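Local coordinates for protein ATPase associated with various cellular activities, AAA_5 (Staphylothermus marinus, PDB 6N0S) that probably couples ATP binding and hydrolysis to McrBC-type restriction, the piece here being its N-terminal EVE-like domain, which resembles PUA-like RNA-binding proteins, at residues A[45-48]-A[49-52]; A[111-114]-A[115-119]; A[154-158]-A[159-163]. All coordinates share one frame; numbering follows the deposited sequence.

Contact 1 (A[45-48]-A[49-52])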
# COMPACT_ATOMS: atom_id res chain seq x y z
N ILE A 45 6.49 8.49 -3.85
CA ILE A 45 7.15 7.38 -3.17
C ILE A 45 8.38 6.92 -3.95
O ILE A 45 9.41 6.56 -3.36
CB ILE A 45 6.13 6.25 -2.89
CG1 ILE A 45 6.63 5.38 -1.72
CG2 ILE A 45 5.87 5.46 -4.10
CD1 ILE A 45 5.49 4.55 -1.04
N ARG A 46 8.31 6.95 -5.29
CA ARG A 46 9.49 6.61 -6.09
C ARG A 46 10.66 7.55 -5.77
O ARG A 46 11.80 7.11 -5.58
CB ARG A 46 9.15 6.69 -7.58
CG ARG A 46 9.78 5.63 -8.46
CD ARG A 46 9.25 5.67 -9.91
NE ARG A 46 9.53 6.94 -10.59
CZ ARG A 46 8.62 7.86 -10.91
NH1 ARG A 46 7.33 7.68 -10.63
NH2 ARG A 46 9.00 8.97 -11.53
N TYR A 47 10.39 8.85 -5.68
CA TYR A 47 11.44 9.82 -5.37
C TYR A 47 11.93 9.65 -3.93
O TYR A 47 13.13 9.82 -3.66
CB TYR A 47 10.92 11.23 -5.62
CG TYR A 47 11.92 12.32 -5.33
CD1 TYR A 47 13.06 12.49 -6.12
CD2 TYR A 47 11.74 13.19 -4.27
CE1 TYR A 47 13.99 13.50 -5.85
CE2 TYR A 47 12.65 14.20 -3.99
CZ TYR A 47 13.77 14.35 -4.79
OH TYR A 47 14.67 15.34 -4.49
N SER A 48 11.02 9.30 -3.01
CA SER A 48 11.43 9.04 -1.64
C SER A 48 12.36 7.84 -1.57
O SER A 48 13.35 7.84 -0.82
CB SER A 48 10.19 8.80 -0.76
OG SER A 48 9.35 9.96 -0.65
N LEU A 49 12.03 6.78 -2.30
CA LEU A 49 12.87 5.59 -2.28
C LEU A 49 14.26 5.91 -2.79
O LEU A 49 15.26 5.43 -2.23
CB LEU A 49 12.26 4.49 -3.14
CG LEU A 49 13.11 3.24 -3.26
CD1 LEU A 49 13.25 2.61 -1.90
CD2 LEU A 49 12.50 2.27 -4.22
N GLU A 50 14.34 6.72 -3.85
CA GLU A 50 15.62 7.10 -4.44
C GLU A 50 16.49 7.83 -3.43
O GLU A 50 17.68 7.55 -3.30
CB GLU A 50 15.39 7.95 -5.69
CG GLU A 50 16.63 8.25 -6.54
CD GLU A 50 16.60 9.66 -7.20
OE1 GLU A 50 17.60 10.41 -7.07
OE2 GLU A 50 15.58 10.00 -7.85
N LYS A 51 15.90 8.77 -2.69
CA LYS A 51 16.68 9.53 -1.73
C LYS A 51 16.94 8.75 -0.43
O LYS A 51 18.00 8.91 0.16
CB LYS A 51 16.00 10.86 -1.43
CG LYS A 51 15.91 11.80 -2.64
CD LYS A 51 17.26 11.91 -3.37
CE LYS A 51 17.54 13.29 -3.91
NZ LYS A 51 18.97 13.39 -4.33
N PHE A 52 16.01 7.91 0.03
CA PHE A 52 16.21 7.28 1.34
C PHE A 52 16.71 5.84 1.27
O PHE A 52 17.16 5.32 2.30
CB PHE A 52 14.91 7.31 2.13
CG PHE A 52 14.48 8.68 2.53
CD1 PHE A 52 15.09 9.33 3.58
CD2 PHE A 52 13.45 9.30 1.86
CE1 PHE A 52 14.68 10.59 3.96
CE2 PHE A 52 13.04 10.54 2.22
CZ PHE A 52 13.66 11.21 3.28
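Tyr47 and Lys51, one helical turn apart, meet on the more exposed flank of helix 39-52. The aliphatic part of Lys51 rises over one face of the phenol: Lys51 CG stands 4.2 Å from the Tyr47 ring centroid, 20° off the ring normal, a CH-pi contact displaced toward the rim. Bent at chi2 and chi3, the Lys51 chain carries CE to 3.6 Å from the Tyr47 OH. Glu50 is the looser neighbour: its OE2 lies 3.9 Å from Tyr47 CD1, with the carboxylate almost perpendicular to the ring, and both Glu50 and Lys51 are exposed.

The packing is tighter where Ser48, Leu49 and Ile45 turn toward the protein. Leu49 N donates to Ile45 O at 2.8 Å. Phe52 N likewise donates to Ser48 O at 2.8 Å, and Ser48 O sits 3.1 Å from Phe52 CD2, near the ring plane at its edge. Buried Ser48 turns OG back beside its own backbone N (chi1 -65°), where it hydrogen-bonds to Gly44 O and Ser10 N. Ile45 packs on Leu55 and Ile57 of strand 54-61, while Phe9 meets the rings of both Tyr47 and Phe52. The i to i+4 bonds are those of an alpha-helix, and the split between buried Ile45, Ser48 and Leu49 and exposed Glu50 and Lys51 makes it amphipathic, laid against the mixed sheet of the EVE-like domain.

Contact 2 (A[111-114]-A[115-119])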
# COMPACT_ATOMS: atom_id res chain seq x y z
N ASP A 111 -8.48 -19.56 -4.96
CA ASP A 111 -9.85 -19.04 -4.94
C ASP A 111 -9.90 -17.62 -4.37
O ASP A 111 -10.61 -16.75 -4.88
CB ASP A 111 -10.74 -19.94 -4.09
CG ASP A 111 -11.02 -21.28 -4.72
OD1 ASP A 111 -11.23 -21.35 -5.96
OD2 ASP A 111 -11.06 -22.26 -3.96
N THR A 112 -9.20 -17.39 -3.26
CA THR A 112 -9.19 -16.05 -2.67
C THR A 112 -8.62 -15.03 -3.66
O THR A 112 -9.20 -13.97 -3.86
CB THR A 112 -8.41 -16.07 -1.35
OG1 THR A 112 -9.06 -16.97 -0.44
CG2 THR A 112 -8.34 -14.67 -0.69
N ILE A 113 -7.53 -15.39 -4.33
CA ILE A 113 -6.93 -14.52 -5.34
C ILE A 113 -7.95 -14.20 -6.45
O ILE A 113 -8.09 -13.05 -6.86
CB ILE A 113 -5.66 -15.17 -5.91
CG1 ILE A 113 -4.65 -15.40 -4.80
CG2 ILE A 113 -5.04 -14.30 -6.98
CD1 ILE A 113 -3.42 -16.26 -5.24
N ASP A 114 -8.66 -15.22 -6.95
CA ASP A 114 -9.71 -14.94 -7.93
C ASP A 114 -10.67 -13.86 -7.39
O ASP A 114 -11.00 -12.90 -8.09
CB ASP A 114 -10.52 -16.21 -8.29
CG ASP A 114 -9.69 -17.37 -8.91
OD1 ASP A 114 -8.61 -17.16 -9.49
OD2 ASP A 114 -10.21 -18.53 -8.87
N GLN A 115 -11.10 -14.01 -6.13
CA GLN A 115 -12.03 -13.04 -5.56
C GLN A 115 -11.40 -11.66 -5.41
O GLN A 115 -12.10 -10.66 -5.53
CB GLN A 115 -12.52 -13.51 -4.20
CG GLN A 115 -13.47 -14.72 -4.27
CD GLN A 115 -13.43 -15.59 -3.03
OE1 GLN A 115 -13.17 -15.12 -1.93
NE2 GLN A 115 -13.69 -16.88 -3.20
N TYR A 116 -10.10 -11.60 -5.12
CA TYR A 116 -9.42 -10.32 -4.96
C TYR A 116 -9.49 -9.53 -6.26
O TYR A 116 -9.92 -8.37 -6.27
CB TYR A 116 -7.98 -10.59 -4.52
CG TYR A 116 -7.05 -9.40 -4.42
CD1 TYR A 116 -7.08 -8.53 -3.34
CD2 TYR A 116 -6.11 -9.19 -5.40
CE1 TYR A 116 -6.19 -7.45 -3.27
CE2 TYR A 116 -5.24 -8.16 -5.35
CZ TYR A 116 -5.28 -7.28 -4.29
OH TYR A 116 -4.36 -6.27 -4.33
N PHE A 117 -9.13 -10.16 -7.38
CA PHE A 117 -9.08 -9.45 -8.64
C PHE A 117 -10.47 -9.03 -9.12
O PHE A 117 -10.62 -7.92 -9.66
CB PHE A 117 -8.38 -10.32 -9.68
CG PHE A 117 -6.90 -10.42 -9.46
CD1 PHE A 117 -6.16 -9.28 -9.21
CD2 PHE A 117 -6.26 -11.63 -9.49
CE1 PHE A 117 -4.80 -9.36 -8.99
CE2 PHE A 117 -4.91 -11.71 -9.29
CZ PHE A 117 -4.18 -10.55 -9.03
N ILE A 118 -11.48 -9.86 -8.89
CA ILE A 118 -12.85 -9.51 -9.25
C ILE A 118 -13.29 -8.28 -8.47
O ILE A 118 -13.96 -7.39 -9.01
CB ILE A 118 -13.81 -10.69 -9.00
CG1 ILE A 118 -13.99 -11.52 -10.25
CG2 ILE A 118 -15.20 -10.25 -8.62
CD1 ILE A 118 -12.85 -12.25 -10.59
N ALA A 119 -12.93 -8.22 -7.19
CA ALA A 119 -13.30 -7.06 -6.38
C ALA A 119 -12.58 -5.81 -6.85
O ALA A 119 -13.20 -4.75 -7.02
CB ALA A 119 -12.98 -7.35 -4.91
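Ile113 and Phe117 lie side by side on helix 110-124, their side chains pointing the same way. The touching branch of Ile113 is CG2, 3.5 Å from Phe117 CE2. With chi1 at -60°, CG2 is the branch held trans to the backbone N and CG1 is turned beside that N, which brings the methyl along the helix to the next turn. The Phe117 ring leans back over the preceding turn until Phe117 CD2 is 3.5 Å from Ile113 O. Ile113 O also accepts from Phe117 N at 3.1 Å.

This is the i to i+4 ridge of an alpha-helix packed against another helix: Ile113 reaches Arg100, Phe103 and Leu104 of helix 92-105, and Phe117 touches Lys96. Tyr116 sends its ring another way, and its CD2 covers one face of the Phe117 ring near the rim, 3.7 Å above the plane. The Tyr116 OH hydrogen-bonds to Trp32 NE1, while His26 and Phe103 meet the phenol edge-to-face.

On the exposed flank, Gln115 runs extended beyond CG and lies back along the preceding turn, its NE2 3.5 Å from Asp111 O. Ile118 has an unusual chi1 of about -94°; its CD1 folds back to 3.2 Å from Asp114 O, the carbonyl oxygen that accepts the Ile118 N-H. Asp114 OD1 makes a salt bridge with Arg100 of helix 92-105.

Contact 3 (A[154-158]-A[159-163])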
# COMPACT_ATOMS: atom_id res chain seq x y z
N ASP A 154 -5.65 12.44 16.67
CA ASP A 154 -5.23 13.82 16.86
C ASP A 154 -3.78 14.02 16.47
O ASP A 154 -3.28 15.14 16.58
CB ASP A 154 -5.49 14.25 18.31
CG ASP A 154 -6.99 14.42 18.61
OD1 ASP A 154 -7.70 15.00 17.76
OD2 ASP A 154 -7.47 13.97 19.67
N ILE A 155 -3.14 12.99 15.94
CA ILE A 155 -1.73 13.01 15.58
C ILE A 155 -1.56 13.01 14.06
O ILE A 155 -0.89 13.87 13.50
CB ILE A 155 -1.00 11.82 16.21
CG1 ILE A 155 -0.93 12.02 17.72
CG2 ILE A 155 0.39 11.64 15.61
CD1 ILE A 155 -0.72 10.74 18.47
N ILE A 156 -2.16 12.02 13.40
CA ILE A 156 -2.18 11.97 11.94
C ILE A 156 -3.47 12.64 11.45
O ILE A 156 -4.39 12.87 12.23
CB ILE A 156 -2.06 10.52 11.41
CG1 ILE A 156 -3.01 9.54 12.12
CG2 ILE A 156 -0.61 10.02 11.59
CD1 ILE A 156 -4.44 9.47 11.55
N SER A 157 -3.54 12.94 10.16
CA SER A 157 -4.68 13.69 9.64
C SER A 157 -5.40 12.83 8.61
O SER A 157 -5.18 12.94 7.40
CB SER A 157 -4.22 15.04 9.05
OG SER A 157 -5.38 15.85 8.90
N HIS A 158 -6.33 12.02 9.10
CA HIS A 158 -7.08 11.11 8.25
C HIS A 158 -7.90 11.86 7.20
O HIS A 158 -8.10 11.34 6.10
CB HIS A 158 -7.97 10.24 9.16
CG HIS A 158 -8.90 9.32 8.43
ND1 HIS A 158 -10.14 9.73 7.98
CD2 HIS A 158 -8.81 8.00 8.15
CE1 HIS A 158 -10.75 8.71 7.40
NE2 HIS A 158 -9.97 7.65 7.49
N ILE A 159 -8.34 13.09 7.49
CA ILE A 159 -9.21 13.78 6.54
C ILE A 159 -8.49 14.04 5.22
O ILE A 159 -9.13 14.14 4.16
CB ILE A 159 -9.76 15.07 7.19
CG1 ILE A 159 -10.84 15.70 6.33
CG2 ILE A 159 -8.64 16.09 7.45
CD1 ILE A 159 -11.99 14.79 6.06
N THR A 160 -7.16 14.12 5.23
CA THR A 160 -6.42 14.37 4.00
C THR A 160 -6.18 13.12 3.19
O THR A 160 -5.69 13.22 2.06
CB THR A 160 -5.07 15.06 4.29
OG1 THR A 160 -4.16 14.16 4.93
CG2 THR A 160 -5.25 16.26 5.19
N TRP A 161 -6.58 11.95 3.71
CA TRP A 161 -6.36 10.66 3.09
C TRP A 161 -7.48 10.27 2.13
O TRP A 161 -7.40 9.22 1.48
CB TRP A 161 -6.23 9.58 4.18
CG TRP A 161 -5.00 9.75 5.01
CD1 TRP A 161 -4.08 10.75 4.90
CD2 TRP A 161 -4.55 8.90 6.08
NE1 TRP A 161 -3.07 10.56 5.81
CE2 TRP A 161 -3.34 9.45 6.56
CE3 TRP A 161 -5.05 7.74 6.68
CZ2 TRP A 161 -2.63 8.89 7.60
CZ3 TRP A 161 -4.34 7.17 7.71
CH2 TRP A 161 -3.13 7.74 8.16
N THR A 162 -8.51 11.10 2.02
CA THR A 162 -9.67 10.74 1.22
C THR A 162 -9.26 10.46 -0.22
O THR A 162 -8.58 11.27 -0.86
CB THR A 162 -10.71 11.86 1.28
OG1 THR A 162 -10.97 12.21 2.65
CG2 THR A 162 -12.01 11.41 0.68
N GLY A 163 -9.65 9.30 -0.71
CA GLY A 163 -9.36 8.91 -2.08
C GLY A 163 -7.92 8.58 -2.37
O GLY A 163 -7.52 8.57 -3.54
O HOH W 1 -7.98 14.29 10.14
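Ser157 O and His158 CA lie over the same face of the Trp161 indole. Ser157 O is 3.4 Å above the Trp161 ring plane, near the rim, and His158 CA makes a CH-pi contact 4.2 Å from the centroid of the five-membered ring. At the benzo end, Ile156 CD1 is 4.0 Å from Trp161 CH2, the two side chains crossing at about a right angle. The His158 imidazole meets the indole obliquely, planes 49° apart, and His158 CD2 is 4.0 Å from Trp161 CE3. Trp161 reaches these partners because its CG is turned beside its backbone N (chi1 -67°) and the indole folds back under the preceding residues.

Two bonds from Thr160 grip Ser157 O. Thr160 OG1 donates to Ser157 O at 2.9 Å in the carbonyl plane, whereas Thr160 N reaches Ser157 O at 3.2 Å from well above it. Thr160 can supply both because its OG1 sits between the backbone N and the carbonyl carbon (chi1 70°). Trp161 N donates in turn to His158 O at 2.9 Å, again from above the carbonyl plane. Successive i to i+3 bonds of this kind define a short 3-10 turn, set in the long loop that joins strand 138-148 to strand 166-169.

Farther out, a water accepts the Ile159 N-H and also hydrogen-bonds with Ser157 OG, bridging the start of the turn on its exposed side. Thr162 OG1 donates to Ile159 O and ties the following residue back to the turn. Tyr149 packs on Ile156 and against the His158 ring, Lys71 touches His158, and Asp173 of helix 171-178 touches Ile156.

How the contacts relate
The three contacts come in series along the chain, and none touches another. Contacts 1 and 2 lie on opposite sides of the chain's centre, their centres 31 Å apart; the centre of contact 3 is 22 Å from that of contact 1 and 29 Å from that of contact 2. Contact 1 belongs to helix 39-52, which leads into strand 54-61 of the five-stranded mixed sheet. Contact 2 lies on helix 110-124, paired with helix 92-105 and followed by strand 132-136 of the smaller antiparallel sheet. Contact 3 lies in the loop between strands 138-148 and 166-169, the outermost strands of the mixed sheet within this chain. Together they sample separate peripheral elements of one compact EVE-like domain.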